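Side-chain contacts in cellulosome protein dockerin type I (Clostridium thermocellum, PDB 2WZ8), which probably binds carbohydrate as a calcium-containing family 35 carbohydrate-binding module of a cellulosomal protein: residues 49-54 against 139-144; 62-67 against 125-130. All coordinates share one frame; numbering follows the deposited sequence.

Contact 1: residues 49-54 against 139-144. With CA (calcium ion), chain B.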
loop_
_atom_site.group_PDB
_atom_site.type_symbol
_atom_site.label_atom_id
_atom_site.label_comp_id
_atom_site.label_asym_id
_atom_site.label_seq_id
_atom_site.Cartn_x
_atom_site.Cartn_y
_atom_site.Cartn_z
ATOM N N LEU A 49 -5.988 2.339 -3.732
ATOM C CA LEU A 49 -6.122 2.433 -2.290
ATOM C C LEU A 49 -5.462 3.727 -1.857
ATOM O O LEU A 49 -4.278 3.922 -2.112
ATOM C CB LEU A 49 -5.390 1.266 -1.608
ATOM C CG LEU A 49 -5.167 1.298 -0.097
ATOM C CD1 LEU A 49 -6.469 1.489 0.696
ATOM C CD2 LEU A 49 -4.334 0.087 0.394
ATOM N N GLN A 50 -6.222 4.588 -1.227
ATOM C CA GLN A 50 -5.669 5.797 -0.645
ATOM C C GLN A 50 -5.837 5.867 0.838
ATOM O O GLN A 50 -6.937 5.857 1.348
ATOM C CB GLN A 50 -6.279 7.034 -1.300
ATOM C CG GLN A 50 -5.726 8.341 -0.770
ATOM C CD GLN A 50 -6.160 9.506 -1.597
ATOM O OE1 GLN A 50 -5.813 9.586 -2.790
ATOM N NE2 GLN A 50 -6.927 10.417 -0.998
ATOM N N PHE A 51 -4.697 6.017 1.512
ATOM C CA PHE A 51 -4.634 6.298 2.941
ATOM C C PHE A 51 -4.815 7.780 3.092
ATOM O O PHE A 51 -4.078 8.582 2.531
ATOM C CB PHE A 51 -3.267 5.902 3.541
ATOM C CG PHE A 51 -3.023 4.417 3.585
ATOM C CD1 PHE A 51 -3.291 3.696 4.767
ATOM C CD2 PHE A 51 -2.576 3.735 2.485
ATOM C CE1 PHE A 51 -3.062 2.342 4.849
ATOM C CE2 PHE A 51 -2.361 2.386 2.536
ATOM C CZ PHE A 51 -2.604 1.661 3.748
ATOM N N ASN A 52 -5.829 8.105 3.852
ATOM C CA ASN A 52 -6.152 9.429 4.181
ATOM C C ASN A 52 -5.639 9.675 5.622
ATOM O O ASN A 52 -5.711 8.827 6.537
ATOM C CB ASN A 52 -7.671 9.690 4.075
ATOM C CG ASN A 52 -8.199 9.485 2.684
ATOM O OD1 ASN A 52 -7.615 10.014 1.712
ATOM N ND2 ASN A 52 -9.338 8.738 2.553
ATOM N N ASN A 53 -5.224 10.884 5.797
ATOM C CA ASN A 53 -4.890 11.434 7.099
ATOM C C ASN A 53 -3.781 10.680 7.781
ATOM O O ASN A 53 -3.841 10.307 8.956
ATOM C CB ASN A 53 -6.141 11.534 7.973
ATOM C CG ASN A 53 -7.204 12.400 7.328
ATOM O OD1 ASN A 53 -8.369 11.955 7.140
ATOM N ND2 ASN A 53 -6.828 13.586 6.922
ATOM N N VAL A 54 -2.721 10.515 7.027
ATOM C CA VAL A 54 -1.453 10.038 7.585
ATOM C C VAL A 54 -0.766 11.251 8.203
ATOM O O VAL A 54 -0.315 12.164 7.532
ATOM C CB VAL A 54 -0.602 9.369 6.498
ATOM C CG1 VAL A 54 0.809 8.988 7.031
ATOM C CG2 VAL A 54 -1.366 8.164 5.912
ATOM N N PRO A 139 0.869 -5.481 -5.092
ATOM C CA PRO A 139 0.609 -6.478 -4.062
ATOM C C PRO A 139 -0.671 -6.139 -3.296
ATOM O O PRO A 139 -1.138 -4.989 -3.286
ATOM C CB PRO A 139 1.800 -6.338 -3.126
ATOM C CG PRO A 139 2.244 -4.950 -3.296
ATOM C CD PRO A 139 1.998 -4.611 -4.727
ATOM N N ASN A 140 -1.180 -7.155 -2.611
ATOM C CA ASN A 140 -2.239 -6.939 -1.610
ATOM C C ASN A 140 -1.610 -6.217 -0.411
ATOM O O ASN A 140 -0.538 -6.592 0.050
ATOM C CB ASN A 140 -2.859 -8.262 -1.182
ATOM C CG ASN A 140 -3.621 -8.940 -2.279
ATOM O OD1 ASN A 140 -3.897 -8.335 -3.316
ATOM N ND2 ASN A 140 -3.985 -10.183 -2.052
ATOM N N ILE A 141 -2.276 -5.185 0.079
ATOM C CA ILE A 141 -1.742 -4.348 1.154
ATOM C C ILE A 141 -2.508 -4.603 2.435
ATOM O O ILE A 141 -3.731 -4.524 2.468
ATOM C CB ILE A 141 -1.736 -2.865 0.802
ATOM C CG1 ILE A 141 -1.046 -2.626 -0.554
ATOM C CG2 ILE A 141 -1.134 -2.013 1.944
ATOM C CD1 ILE A 141 0.378 -2.839 -0.586
ATOM N N ASP A 142 -1.762 -4.960 3.476
ATOM C CA ASP A 142 -2.322 -5.253 4.810
ATOM C C ASP A 142 -2.438 -3.991 5.687
ATOM O O ASP A 142 -3.488 -3.665 6.270
ATOM C CB ASP A 142 -1.467 -6.333 5.470
ATOM C CG ASP A 142 -1.982 -6.791 6.814
ATOM O OD1 ASP A 142 -3.101 -6.391 7.221
ATOM O OD2 ASP A 142 -1.284 -7.637 7.422
ATOM N N LYS A 143 -1.319 -3.304 5.794
ATOM C CA LYS A 143 -1.173 -2.087 6.603
ATOM C C LYS A 143 0.124 -1.383 6.219
ATOM O O LYS A 143 0.959 -1.940 5.530
ATOM C CB LYS A 143 -1.171 -2.400 8.111
ATOM C CG LYS A 143 -0.082 -3.302 8.554
ATOM C CD LYS A 143 0.042 -3.346 10.073
ATOM C CE LYS A 143 1.012 -4.389 10.557
ATOM N NZ LYS A 143 1.256 -4.364 12.046
ATOM N N ILE A 144 0.245 -0.147 6.677
ATOM C CA ILE A 144 1.491 0.616 6.641
ATOM C C ILE A 144 1.811 1.174 8.018
ATOM O O ILE A 144 0.938 1.327 8.872
ATOM C CB ILE A 144 1.448 1.749 5.574
ATOM C CG1 ILE A 144 0.513 2.884 5.974
ATOM C CG2 ILE A 144 1.128 1.216 4.144
ATOM C CD1 ILE A 144 0.552 4.059 5.030
HETATM CA CA CA B . -4.929 -5.185 7.730
#

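Contact 2: residues 62-67 against 125-130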
loop_
_atom_site.group_PDB
_atom_site.type_symbol
_atom_site.label_atom_id
_atom_site.label_comp_id
_atom_site.label_asym_id
_atom_site.label_seq_id
_atom_site.Cartn_x
_atom_site.Cartn_y
_atom_site.Cartn_z
ATOM N N TYR A 62 10.289 10.274 5.729
ATOM C CA TYR A 62 9.968 9.221 6.677
ATOM C C TYR A 62 10.128 7.886 5.999
ATOM O O TYR A 62 10.031 7.768 4.775
ATOM C CB TYR A 62 8.527 9.365 7.171
ATOM C CG TYR A 62 8.331 10.580 8.032
ATOM C CD1 TYR A 62 8.285 10.470 9.418
ATOM C CD2 TYR A 62 8.202 11.857 7.467
ATOM C CE1 TYR A 62 8.131 11.584 10.220
ATOM C CE2 TYR A 62 8.042 12.970 8.267
ATOM C CZ TYR A 62 7.994 12.828 9.639
ATOM O OH TYR A 62 7.844 13.912 10.474
ATOM N N ARG A 63 10.265 6.868 6.819
ATOM C CA ARG A 63 10.264 5.489 6.319
ATOM C C ARG A 63 8.860 4.939 6.462
ATOM O O ARG A 63 8.307 4.886 7.565
ATOM C CB ARG A 63 11.253 4.642 7.114
ATOM C CG ARG A 63 12.677 4.919 6.692
ATOM C CD ARG A 63 13.672 3.986 7.365
ATOM N NE ARG A 63 13.702 4.189 8.812
ATOM C CZ ARG A 63 13.035 3.450 9.699
ATOM N NH1 ARG A 63 12.267 2.435 9.288
ATOM N NH2 ARG A 63 13.131 3.732 11.001
ATOM N N MET A 64 8.318 4.502 5.341
ATOM C CA MET A 64 7.002 3.861 5.305
ATOM C C MET A 64 7.222 2.360 5.165
ATOM O O MET A 64 7.779 1.858 4.172
ATOM C CB MET A 64 6.167 4.357 4.131
ATOM C CG MET A 64 4.828 3.635 4.034
ATOM S SD MET A 64 3.731 4.283 2.744
ATOM C CE MET A 64 4.640 3.969 1.228
ATOM N N VAL A 65 6.834 1.655 6.205
ATOM C CA VAL A 65 6.946 0.210 6.233
ATOM C C VAL A 65 5.609 -0.358 5.737
ATOM O O VAL A 65 4.562 -0.152 6.361
ATOM C CB VAL A 65 7.194 -0.329 7.669
ATOM C CG1 VAL A 65 7.409 -1.868 7.617
ATOM C CG2 VAL A 65 8.377 0.366 8.334
ATOM N N VAL A 66 5.657 -1.038 4.615
ATOM C CA VAL A 66 4.467 -1.591 3.973
ATOM C C VAL A 66 4.431 -3.081 4.229
ATOM O O VAL A 66 5.375 -3.808 3.904
ATOM C CB VAL A 66 4.477 -1.318 2.448
ATOM C CG1 VAL A 66 3.213 -1.876 1.759
ATOM C CG2 VAL A 66 4.621 0.188 2.128
ATOM N N GLN A 67 3.327 -3.529 4.808
ATOM C CA GLN A 67 3.077 -4.967 5.005
ATOM C C GLN A 67 2.130 -5.447 3.920
ATOM O O GLN A 67 1.075 -4.885 3.728
ATOM C CB GLN A 67 2.539 -5.279 6.397
ATOM C CG GLN A 67 2.395 -6.779 6.651
ATOM C CD GLN A 67 2.329 -7.149 8.099
ATOM O OE1 GLN A 67 1.304 -7.679 8.589
ATOM N NE2 GLN A 67 3.406 -6.890 8.802
ATOM N N ASN A 125 -1.524 13.921 5.656
ATOM C CA ASN A 125 -1.044 13.597 4.307
ATOM C C ASN A 125 -1.882 12.476 3.704
ATOM O O ASN A 125 -2.471 11.674 4.431
ATOM C CB ASN A 125 0.410 13.096 4.379
ATOM C CG ASN A 125 1.380 14.156 4.876
ATOM O OD1 ASN A 125 1.982 14.864 4.084
ATOM N ND2 ASN A 125 1.533 14.256 6.177
ATOM N N THR A 126 -1.874 12.397 2.383
ATOM C CA THR A 126 -2.468 11.237 1.687
ATOM C C THR A 126 -1.362 10.422 1.062
ATOM O O THR A 126 -0.334 10.934 0.604
ATOM C CB THR A 126 -3.486 11.664 0.636
ATOM O OG1 THR A 126 -2.809 12.353 -0.427
ATOM C CG2 THR A 126 -4.564 12.526 1.253
ATOM N N ILE A 127 -1.594 9.115 1.026
ATOM C CA ILE A 127 -0.717 8.199 0.320
ATOM C C ILE A 127 -1.556 7.224 -0.491
ATOM O O ILE A 127 -2.326 6.479 0.078
ATOM C CB ILE A 127 0.259 7.421 1.269
ATOM C CG1 ILE A 127 1.008 8.370 2.235
ATOM C CG2 ILE A 127 1.209 6.576 0.446
ATOM C CD1 ILE A 127 1.892 7.678 3.301
ATOM N N ARG A 128 -1.412 7.278 -1.810
ATOM C CA ARG A 128 -2.167 6.411 -2.755
ATOM C C ARG A 128 -1.276 5.390 -3.398
ATOM O O ARG A 128 -0.203 5.680 -3.919
ATOM C CB ARG A 128 -2.821 7.283 -3.838
ATOM C CG ARG A 128 -3.738 6.479 -4.760
ATOM C CD ARG A 128 -4.443 7.303 -5.839
ATOM N NE ARG A 128 -5.373 8.270 -5.280
ATOM C CZ ARG A 128 -6.305 8.903 -5.969
ATOM N NH1 ARG A 128 -6.425 8.665 -7.276
ATOM N NH2 ARG A 128 -7.099 9.751 -5.367
ATOM N N PHE A 129 -1.810 4.180 -3.426
ATOM C CA PHE A 129 -1.219 2.995 -4.032
ATOM C C PHE A 129 -2.103 2.614 -5.226
ATOM O O PHE A 129 -3.330 2.500 -5.130
ATOM C CB PHE A 129 -1.244 1.838 -3.018
ATOM C CG PHE A 129 -0.281 1.996 -1.861
ATOM C CD1 PHE A 129 0.878 1.232 -1.804
ATOM C CD2 PHE A 129 -0.572 2.809 -0.815
ATOM C CE1 PHE A 129 1.742 1.340 -0.708
ATOM C CE2 PHE A 129 0.307 2.977 0.247
ATOM C CZ PHE A 129 1.448 2.204 0.310
ATOM N N TYR A 130 -1.463 2.477 -6.377
ATOM C CA TYR A 130 -2.173 2.067 -7.593
ATOM C C TYR A 130 -1.244 1.436 -8.607
ATOM O O TYR A 130 -0.031 1.524 -8.481
ATOM C CB TYR A 130 -2.858 3.298 -8.227
ATOM C CG TYR A 130 -1.941 4.384 -8.784
ATOM C CD1 TYR A 130 -1.632 4.399 -10.128
ATOM C CD2 TYR A 130 -1.390 5.379 -7.978
ATOM C CE1 TYR A 130 -0.831 5.375 -10.646
ATOM C CE2 TYR A 130 -0.563 6.358 -8.505
ATOM C CZ TYR A 130 -0.283 6.344 -9.829
ATOM O OH TYR A 130 0.522 7.343 -10.385
#

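Contact 1: residues 49-54 against 139-144
On the strand whose Ile-141 and Ile-144 meet Leu-49 and Phe-51, Asp-142 holds a calcium ion by two oxygens: OD1 at 2.2 Å and backbone O at 2.5 Å. CG of Asp-142 stands opposite its own nitrogen and beside the carbonyl carbon (chi1 -176°), which lets both oxygens reach one ion. Glu-12, Glu-14, Ser-33 and Gln-36 supply further ligands.

Between the two strands the touching side chains are all apolar, and no hydrogen bond crosses. CD1 of Ile-144 sits over the middle of the Phe-51 ring, 3.8 Å from the centroid and 8° off the normal, a CH-pi contact. Its CG2 touches CZ of the same ring at 3.8 Å. With chi1 at 71°, CG1 of Ile-144 lies between nitrogen and carbonyl carbon, and the extended chain carries CD1 onto the face. Ile-141 CG2 instead meets the ring edge, 4.3 Å from Phe-51 CZ, while its CB receives Leu-49 CD2 at 4.0 Å. On the outer side of strand 49-54, Gln-50 NE2 gives Asn-52 OD1 a nearly straight 2.8 Å hydrogen bond, and Gln-50 OE1 accepts one from Arg-128 NE.

Opposite Gln-67 the strand fits in two residues, Asp-142 and Lys-143, where one would normally pair, a classic beta bulge; with this extra residue, Ile-141 and Ile-144 both point into the beta-sandwich while Asp-142 turns outward to the calcium site.

Contact 2: residues 62-67 against 125-130
Ile-127 is where strand 125-130 first meets strand 62-67, and it shows how two strands of facing sheets can be joined by apolar packing, with no hydrogen bond between them. Its CD1 lies 3.9 Å from Met-64 SD, and its CG2 is 4.1 Å from the same sulfur, so both the CD1 end and the CG2 branch of the isoleucine press on the sulfur from one side. The methionine and isoleucine reach inward from opposing strands and lie alongside each other, pointing contrary ways.

Arg-128 turns to the outer surface of its sheet, where its guanidinium makes a cation-pi contact with Tyr-48. With Phe-129 the strand returns to the interior. Met-64 approaches this ring at its CZ end: the methyl carbon CE is 3.8 Å from CZ. The sulfur stands 5.2 Å from the centroid and 73° off the normal, an oblique Met-aromatic contact. The methionine is extended through its first two torsions and bends at the last (chi3 63°), which places CE near the ring while the sulfur still touches Ile-127. Val-66 adds a looser contact, with CG2 near the ring plane, at the edge of Phe-129 and 4.2 Å from CZ. Tyr-130, next along, faces outward again and packs on Tyr-48 and Glu-97.

The axes of segments 62-67 and 125-130, which belong to facing sheets, pass 12.1 Å apart and cross at -42°. Strand 60-69 runs between strands 140-147 and 112-120, whereas strand 123-130 lies between 49-56 and 86-92, whose Ile-90 touches both Ile-127 and Phe-129.

Both contacts are buried and join the same two sheets of the sandwich, each using one strand from either sheet. Strands 49-56 and 123-130 are neighbours in one sheet, 140-147 and 60-69 in the other, so contact 1 and contact 2 lie side by side in one continuous core. Their aromatic rings meet, Phe-51 CE2 lying 3.6 Å from Phe-129 CE2, and backbone hydrogen bonds tie 49-54 to 125-130. The chemistry of the two buried contacts differs: in contact 1 an isoleucine methyl lies over a ring face and the strand carrying that isoleucine also supplies calcium ligands from its outward-facing Asp-142, whereas contact 2 uses a methionine thioether and has no metal in its own segments.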